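Local coordinates for protein basic helix-loop-helix, putative, expressed (Oryza sativa subsp. japonica, PDB 5LW0) that binds ADP-ribose through its macrodomain, the part of the longer protein described here, and is probably linked to interstrand crosslink repair, at residues A46-D51 with P198-C203; L192-N197 with S212-E217. All coordinates share one frame; numbering follows the deposited sequence.

Contact 1 (A46-D51 with P198-C203); sequences ADFQFD and PMRPDC. With AR6 ([(2R,3S,4R,5R)-5-(6-aminopurin-9-yl)-3,4-dihydroxy-oxolan-2-yl]methyl [hydroxy-[[(2R,3S,4R,5S)-3,4,5-trihydroxyoxolan-2-yl]methoxy]phosphoryl] hydrogen phosphate), chain C.
Asp47 and Arg200 meet in a lopsided salt bridge beside the distal ribose of ADP-ribose: Arg200 NH2 lies 3.5 Å from Asp47 OD2 but only 3.2 Å from Asp47 CB. The carboxylate and guanidinium planes are 44° apart, so the groups do not face each other as a flat, two-pronged pair; NH2 sits against the base of the aspartate side chain instead. A bend in the arginine at chi2 (-68°) turns the guanidinium to this position, from which NH1 also gives a weak hydrogen bond to AR6 O3D, reached at the guanidinium edge. Phe48 completes the cluster. Its CE1 is 3.8 Å from Arg200 NH1, with ring and guanidinium planes 78° apart, while one ring face carries the ligand, AR6 C5D standing 3.8 Å above the plane over the ring centre. With an alanine in place of Phe48, the C5D end of the ribose is likely to lose its aromatic support and the guanidinium one of the groups that limit its turning. The backbone holds the neighbouring diphosphate. Asp47 N donates to AR6 O1A (2.9 Å), whereas the amides of Ala46 and Phe48 converge on AR6 O1B, each N 3.0 Å from it. These donors belong to a type I turn from Ala46 to Gln49, in which successive amides are presented to both phosphates. At the outer margin, Gln49 OE1 merely brushes Pro198 CD. Loop 46-51 thus grips the diphosphate with its backbone amides, while loop 198-203 reaches the distal ribose through Arg200: this is the ADP-ribose pocket of a macrodomain.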
loop_
_atom_site.group_PDB
_atom_site.type_symbol
_atom_site.label_atom_id
_atom_site.label_comp_id
_atom_site.label_asym_id
_atom_site.label_seq_id
_atom_site.Cartn_x
_atom_site.Cartn_y
_atom_site.Cartn_z
ATOM N N ALA A 46 -4.366 0.025 11.222
ATOM C CA ALA A 46 -4.220 1.062 12.290
ATOM C C ALA A 46 -5.568 1.739 12.527
ATOM O O ALA A 46 -6.362 1.204 13.253
ATOM C CB ALA A 46 -3.130 2.049 11.982
ATOM N N ASP A 47 -5.872 2.791 11.764
ATOM C CA ASP A 47 -7.186 3.480 11.892
ATOM C C ASP A 47 -8.366 2.542 11.715
ATOM O O ASP A 47 -9.428 2.706 12.372
ATOM C CB ASP A 47 -7.282 4.685 10.891
ATOM C CG ASP A 47 -6.300 5.859 11.229
ATOM O OD1 ASP A 47 -5.823 5.930 12.390
ATOM O OD2 ASP A 47 -5.999 6.718 10.312
ATOM N N PHE A 48 -8.255 1.552 10.818
ATOM C CA PHE A 48 -9.363 0.648 10.525
ATOM C C PHE A 48 -9.405 -0.638 11.441
ATOM O O PHE A 48 -10.294 -1.487 11.300
ATOM C CB PHE A 48 -9.373 0.225 9.031
ATOM C CG PHE A 48 -10.013 1.253 8.055
ATOM C CD1 PHE A 48 -10.584 2.440 8.503
ATOM C CD2 PHE A 48 -10.052 0.993 6.702
ATOM C CE1 PHE A 48 -11.124 3.376 7.600
ATOM C CE2 PHE A 48 -10.654 1.896 5.814
ATOM C CZ PHE A 48 -11.151 3.100 6.273
ATOM N N GLN A 49 -8.419 -0.760 12.326
ATOM C CA GLN A 49 -8.429 -1.731 13.439
ATOM C C GLN A 49 -8.614 -3.178 13.021
ATOM O O GLN A 49 -9.070 -4.039 13.812
ATOM C CB GLN A 49 -9.516 -1.340 14.458
ATOM C CG GLN A 49 -9.207 -0.005 15.057
ATOM C CD GLN A 49 -10.215 0.438 16.121
ATOM O OE1 GLN A 49 -11.310 -0.102 16.246
ATOM N NE2 GLN A 49 -9.865 1.507 16.800
ATOM N N PHE A 50 -8.089 -3.524 11.846
ATOM C CA PHE A 50 -8.099 -4.900 11.441
ATOM C C PHE A 50 -7.087 -5.713 12.199
ATOM O O PHE A 50 -5.948 -5.333 12.324
ATOM C CB PHE A 50 -7.872 -4.975 9.939
ATOM C CG PHE A 50 -8.256 -6.273 9.306
ATOM C CD1 PHE A 50 -7.462 -7.376 9.373
ATOM C CD2 PHE A 50 -9.419 -6.363 8.529
ATOM C CE1 PHE A 50 -7.810 -8.556 8.702
ATOM C CE2 PHE A 50 -9.773 -7.519 7.892
ATOM C CZ PHE A 50 -8.958 -8.636 7.958
ATOM N N ASP A 51 -7.509 -6.889 12.672
ATOM C CA ASP A 51 -6.622 -7.808 13.421
ATOM C C ASP A 51 -5.273 -8.085 12.739
ATOM O O ASP A 51 -5.227 -8.494 11.568
ATOM C CB ASP A 51 -7.320 -9.131 13.572
ATOM C CG ASP A 51 -6.567 -10.075 14.421
ATOM O OD1 ASP A 51 -5.854 -10.928 13.863
ATOM O OD2 ASP A 51 -6.813 -10.089 15.667
ATOM N N PRO A 198 -15.629 0.948 14.589
ATOM C CA PRO A 198 -17.069 1.306 14.533
ATOM C C PRO A 198 -17.314 2.807 14.359
ATOM O O PRO A 198 -18.429 3.215 14.053
ATOM C CB PRO A 198 -17.615 0.791 15.895
ATOM C CG PRO A 198 -16.418 0.616 16.759
ATOM C CD PRO A 198 -15.257 0.278 15.846
ATOM N N MET A 199 -16.265 3.594 14.492
ATOM C CA MET A 199 -16.339 5.026 14.275
ATOM C C MET A 199 -15.913 5.447 12.847
ATOM O O MET A 199 -15.585 6.615 12.617
ATOM C CB MET A 199 -15.474 5.740 15.300
ATOM C CG MET A 199 -16.039 5.669 16.711
ATOM S SD MET A 199 -14.767 5.730 18.011
ATOM C CE MET A 199 -13.747 7.153 17.575
ATOM N N ARG A 200 -15.983 4.506 11.898
ATOM C CA ARG A 200 -15.662 4.780 10.524
ATOM C C ARG A 200 -16.687 4.147 9.612
ATOM O O ARG A 200 -17.370 3.180 9.997
ATOM C CB ARG A 200 -14.278 4.217 10.161
ATOM C CG ARG A 200 -13.118 4.706 10.989
ATOM C CD ARG A 200 -12.847 6.160 10.742
ATOM N NE ARG A 200 -11.586 6.540 11.320
ATOM C CZ ARG A 200 -10.478 6.772 10.622
ATOM N NH1 ARG A 200 -10.474 6.676 9.290
ATOM N NH2 ARG A 200 -9.373 7.107 11.256
ATOM N N PRO A 201 -16.763 4.647 8.361
ATOM C CA PRO A 201 -17.792 4.204 7.424
ATOM C C PRO A 201 -17.664 2.729 7.073
ATOM O O PRO A 201 -16.555 2.178 7.100
ATOM C CB PRO A 201 -17.551 5.082 6.159
ATOM C CG PRO A 201 -16.661 6.214 6.602
ATOM C CD PRO A 201 -15.952 5.784 7.843
ATOM N N ASP A 202 -18.787 2.110 6.740
ATOM C CA ASP A 202 -18.829 0.731 6.356
ATOM C C ASP A 202 -18.063 -0.139 7.382
ATOM O O ASP A 202 -17.325 -1.011 6.966
ATOM C CB ASP A 202 -18.222 0.518 4.939
ATOM C CG ASP A 202 -18.952 1.317 3.812
ATOM O OD1 ASP A 202 -19.580 2.380 4.063
ATOM O OD2 ASP A 202 -18.834 0.876 2.645
ATOM N N CYS A 203 -18.259 0.080 8.698
ATOM C CA CYS A 203 -17.700 -0.881 9.737
ATOM C C CYS A 203 -18.292 -2.265 9.540
ATOM O O CYS A 203 -19.514 -2.402 9.331
ATOM C CB CYS A 203 -17.955 -0.418 11.180
ATOM S SG CYS A 203 -17.310 -1.551 12.480
HETATM N N1 AR6 C . 5.023 5.510 6.381
HETATM C C2 AR6 C . 4.839 4.176 6.464
HETATM N N3 AR6 C . 3.856 3.604 7.133
HETATM C C4 AR6 C . 2.937 4.367 7.802
HETATM C C5 AR6 C . 3.016 5.795 7.754
HETATM C C6 AR6 C . 4.133 6.369 6.984
HETATM N N6 AR6 C . 4.306 7.662 6.854
HETATM N N7 AR6 C . 1.937 6.296 8.520
HETATM C C8 AR6 C . 1.235 5.219 8.939
HETATM N N9 AR6 C . 1.825 4.046 8.504
HETATM P PA AR6 C . -3.541 3.737 8.415
HETATM P PB AR6 C . -5.918 2.093 7.691
HETATM C "C1'" AR6 C . 1.349 2.686 8.635
HETATM O O1A AR6 C . -4.244 4.047 9.754
HETATM O O1B AR6 C . -5.899 1.320 8.987
HETATM C C1D AR6 C . -6.489 7.077 6.967
HETATM O O1D AR6 C . -6.182 8.321 7.559
HETATM C "C2'" AR6 C . 0.652 2.296 9.933
HETATM O "O2'" AR6 C . 1.580 2.109 11.045
HETATM O O2A AR6 C . -2.917 4.835 7.641
HETATM O O2B AR6 C . -6.191 1.381 6.400
HETATM C C2D AR6 C . -7.594 7.284 5.888
HETATM O O2D AR6 C . -8.124 8.671 5.918
HETATM C "C3'" AR6 C . -0.101 1.065 9.492
HETATM O "O3'" AR6 C . 0.724 -0.130 9.561
HETATM O O3A AR6 C . -4.562 2.939 7.429
HETATM C C3D AR6 C . -8.650 6.263 6.207
HETATM O O3D AR6 C . -9.766 7.009 6.774
HETATM C "C4'" AR6 C . -0.458 1.364 8.023
HETATM O "O4'" AR6 C . 0.301 2.488 7.642
HETATM C C4D AR6 C . -8.012 5.329 7.262
HETATM O O4D AR6 C . -6.943 6.054 7.915
HETATM C "C5'" AR6 C . -1.920 1.662 7.800
HETATM O "O5'" AR6 C . -2.431 2.586 8.780
HETATM C C5D AR6 C . -7.363 4.068 6.702
HETATM O O5D AR6 C . -7.026 3.259 7.852
#

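Contact 2 (L192-N197 with S212-E217); sequences LGPNMN and SKILHE. With PO4 (phosphate ion), chain E.
In the alpha/beta macrodomain fold, the loop leaving strand 187-192 packs here on helix 208-230, and Pro194 is the residue that makes the join, resting on Ile214 and Leu215. The contact is apolar and buried. Pro194 CD is 3.8 Å from Ile214 CG2 and 3.7 Å from Leu215 CA, which places the CD and CG corner of the proline against the helix backbone itself as well as its side chains. Pro194 CG adds a contact of 3.8 Å with Leu215 CB, the two side chains crossing at about a right angle. In Ile214, CG2 stands anti to the backbone N, and this branch is the one that reaches the proline, touching both its CB and CD. Leu215 CD1 also meets Pro194 CD; the same leucine packs on Ala55 and Ile58 of helix 52-69, so it sits between the proline of the loop and that helix. Beyond the proline the loop is held by an Asx turn: Asn197 N donates to Asn195 OD1 at 2.8 Å, approaching from above the carbonyl plane, and Asn195 ND2 returns a bond to Asn197 O (2.9 Å). Away from the proline, His216 binds a phosphate ion, probably from the crystallisation liquor, its NE2 donating to PO4 O3 at 2.7 Å in a nearly straight bond of 166°.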
loop_
_atom_site.group_PDB
_atom_site.type_symbol
_atom_site.label_atom_id
_atom_site.label_comp_id
_atom_site.label_asym_id
_atom_site.label_seq_id
_atom_site.Cartn_x
_atom_site.Cartn_y
_atom_site.Cartn_z
ATOM N N LEU A 192 -8.547 1.043 -0.725
ATOM C CA LEU A 192 -9.508 1.117 0.402
ATOM C C LEU A 192 -9.643 -0.284 0.979
ATOM O O LEU A 192 -10.195 -1.196 0.331
ATOM C CB LEU A 192 -10.858 1.636 -0.042
ATOM C CG LEU A 192 -11.872 1.792 1.124
ATOM C CD1 LEU A 192 -11.384 2.788 2.132
ATOM C CD2 LEU A 192 -13.219 2.176 0.565
ATOM N N GLY A 193 -9.197 -0.462 2.220
ATOM C CA GLY A 193 -9.354 -1.729 2.850
ATOM C C GLY A 193 -10.673 -1.828 3.624
ATOM O O GLY A 193 -11.341 -0.839 3.750
ATOM N N PRO A 194 -10.957 -3.003 4.194
ATOM C CA PRO A 194 -12.126 -3.150 5.093
ATOM C C PRO A 194 -11.953 -2.409 6.340
ATOM O O PRO A 194 -10.799 -2.268 6.898
ATOM C CB PRO A 194 -12.163 -4.655 5.353
ATOM C CG PRO A 194 -10.771 -5.106 5.199
ATOM C CD PRO A 194 -10.200 -4.249 4.095
ATOM N N ASN A 195 -13.061 -1.930 6.895
ATOM C CA ASN A 195 -12.991 -1.201 8.126
ATOM C C ASN A 195 -13.662 -2.016 9.271
ATOM O O ASN A 195 -14.771 -2.492 9.119
ATOM C CB ASN A 195 -13.661 0.150 7.997
ATOM C CG ASN A 195 -13.850 0.809 9.312
ATOM O OD1 ASN A 195 -12.944 0.904 10.115
ATOM N ND2 ASN A 195 -15.093 1.258 9.576
ATOM N N MET A 196 -12.881 -2.242 10.323
ATOM C CA MET A 196 -13.377 -2.846 11.590
ATOM C C MET A 196 -13.623 -1.860 12.713
ATOM O O MET A 196 -13.992 -2.273 13.809
ATOM C CB MET A 196 -12.357 -3.828 12.103
ATOM C CG MET A 196 -12.266 -5.064 11.343
ATOM S SD MET A 196 -13.844 -5.981 11.053
ATOM C CE MET A 196 -13.349 -5.912 9.320
ATOM N N ASN A 197 -13.318 -0.589 12.496
ATOM C CA ASN A 197 -13.440 0.474 13.503
ATOM C C ASN A 197 -14.895 1.073 13.474
ATOM O O ASN A 197 -15.371 1.560 12.425
ATOM C CB ASN A 197 -12.438 1.576 13.188
ATOM C CG ASN A 197 -12.371 2.627 14.255
ATOM O OD1 ASN A 197 -13.268 2.738 15.084
ATOM N ND2 ASN A 197 -11.333 3.421 14.227
ATOM N N SER A 212 -11.946 -10.453 5.767
ATOM C CA SER A 212 -10.797 -11.134 5.179
ATOM C C SER A 212 -10.885 -11.187 3.687
ATOM O O SER A 212 -9.884 -10.931 2.996
ATOM C CB SER A 212 -10.664 -12.559 5.713
ATOM O OG SER A 212 -10.435 -12.526 7.099
ATOM N N LYS A 213 -12.093 -11.476 3.148
ATOM C CA LYS A 213 -12.290 -11.434 1.686
ATOM C C LYS A 213 -11.966 -10.045 1.144
ATOM O O LYS A 213 -11.263 -9.926 0.126
ATOM C CB LYS A 213 -13.733 -11.845 1.350
ATOM C CG LYS A 213 -14.110 -11.761 -0.127
ATOM C CD LYS A 213 -15.611 -12.116 -0.258
ATOM C CE LYS A 213 -16.212 -11.632 -1.529
ATOM N NZ LYS A 213 -15.936 -12.573 -2.615
ATOM N N ILE A 214 -12.463 -9.006 1.793
ATOM C CA ILE A 214 -12.288 -7.646 1.275
ATOM C C ILE A 214 -10.806 -7.226 1.370
ATOM O O ILE A 214 -10.290 -6.556 0.486
ATOM C CB ILE A 214 -13.199 -6.667 2.002
ATOM C CG1 ILE A 214 -14.674 -6.995 1.677
ATOM C CG2 ILE A 214 -12.906 -5.244 1.611
ATOM C CD1 ILE A 214 -15.645 -6.116 2.388
ATOM N N LEU A 215 -10.110 -7.623 2.439
ATOM C CA LEU A 215 -8.674 -7.252 2.527
ATOM C C LEU A 215 -7.876 -8.009 1.461
ATOM O O LEU A 215 -6.994 -7.418 0.824
ATOM C CB LEU A 215 -8.135 -7.519 3.920
ATOM C CG LEU A 215 -6.686 -7.035 4.159
ATOM C CD1 LEU A 215 -6.590 -5.574 4.050
ATOM C CD2 LEU A 215 -6.192 -7.508 5.493
ATOM N N HIS A 216 -8.177 -9.304 1.236
ATOM C CA HIS A 216 -7.580 -10.076 0.110
ATOM C C HIS A 216 -7.795 -9.311 -1.181
ATOM O O HIS A 216 -6.870 -9.126 -1.975
ATOM C CB HIS A 216 -8.230 -11.468 -0.032
ATOM C CG HIS A 216 -7.524 -12.562 0.697
ATOM N ND1 HIS A 216 -6.338 -13.090 0.250
ATOM C CD2 HIS A 216 -7.895 -13.318 1.788
ATOM C CE1 HIS A 216 -5.951 -14.059 1.082
ATOM N NE2 HIS A 216 -6.875 -14.209 2.024
ATOM N N GLU A 217 -9.051 -8.921 -1.433
ATOM C CA GLU A 217 -9.395 -8.172 -2.661
ATOM C C GLU A 217 -8.628 -6.844 -2.783
ATOM O O GLU A 217 -8.216 -6.501 -3.877
ATOM C CB GLU A 217 -10.930 -7.906 -2.731
ATOM C CG GLU A 217 -11.741 -9.140 -3.012
ATOM C CD GLU A 217 -13.268 -8.891 -2.910
ATOM O OE1 GLU A 217 -13.697 -8.053 -2.096
ATOM O OE2 GLU A 217 -14.031 -9.605 -3.585
HETATM P P PO4 E . -5.892 -16.782 3.973
HETATM O O1 PO4 E . -5.473 -17.277 5.360
HETATM O O2 PO4 E . -6.193 -17.954 3.040
HETATM O O3 PO4 E . -7.176 -15.944 4.086
HETATM O O4 PO4 E . -4.720 -15.966 3.366
#

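Overall arrangement
From the N terminus, the chain leaves strand 37-40 and forms 46-51 just before helix 52-69. It then runs through most of the domain before strand 187-192 leads into 192-197 and, without a break, 198-203; helix 208-230 follows and carries 212-217. Contact 1 therefore closes a loop of 146 intervening residues and contact 2 one of 14, and the two cross because their segments alternate. Their centres lie about 9 Å apart. Two probable hydrogen bonds join them directly: Asp47 O to Asn197 ND2 (2.8 Å) and Phe48 O to Met196 N (2.9 Å). The ligand-binding loops are thereby tied to each other and, through 192-197, to the C-terminal helix.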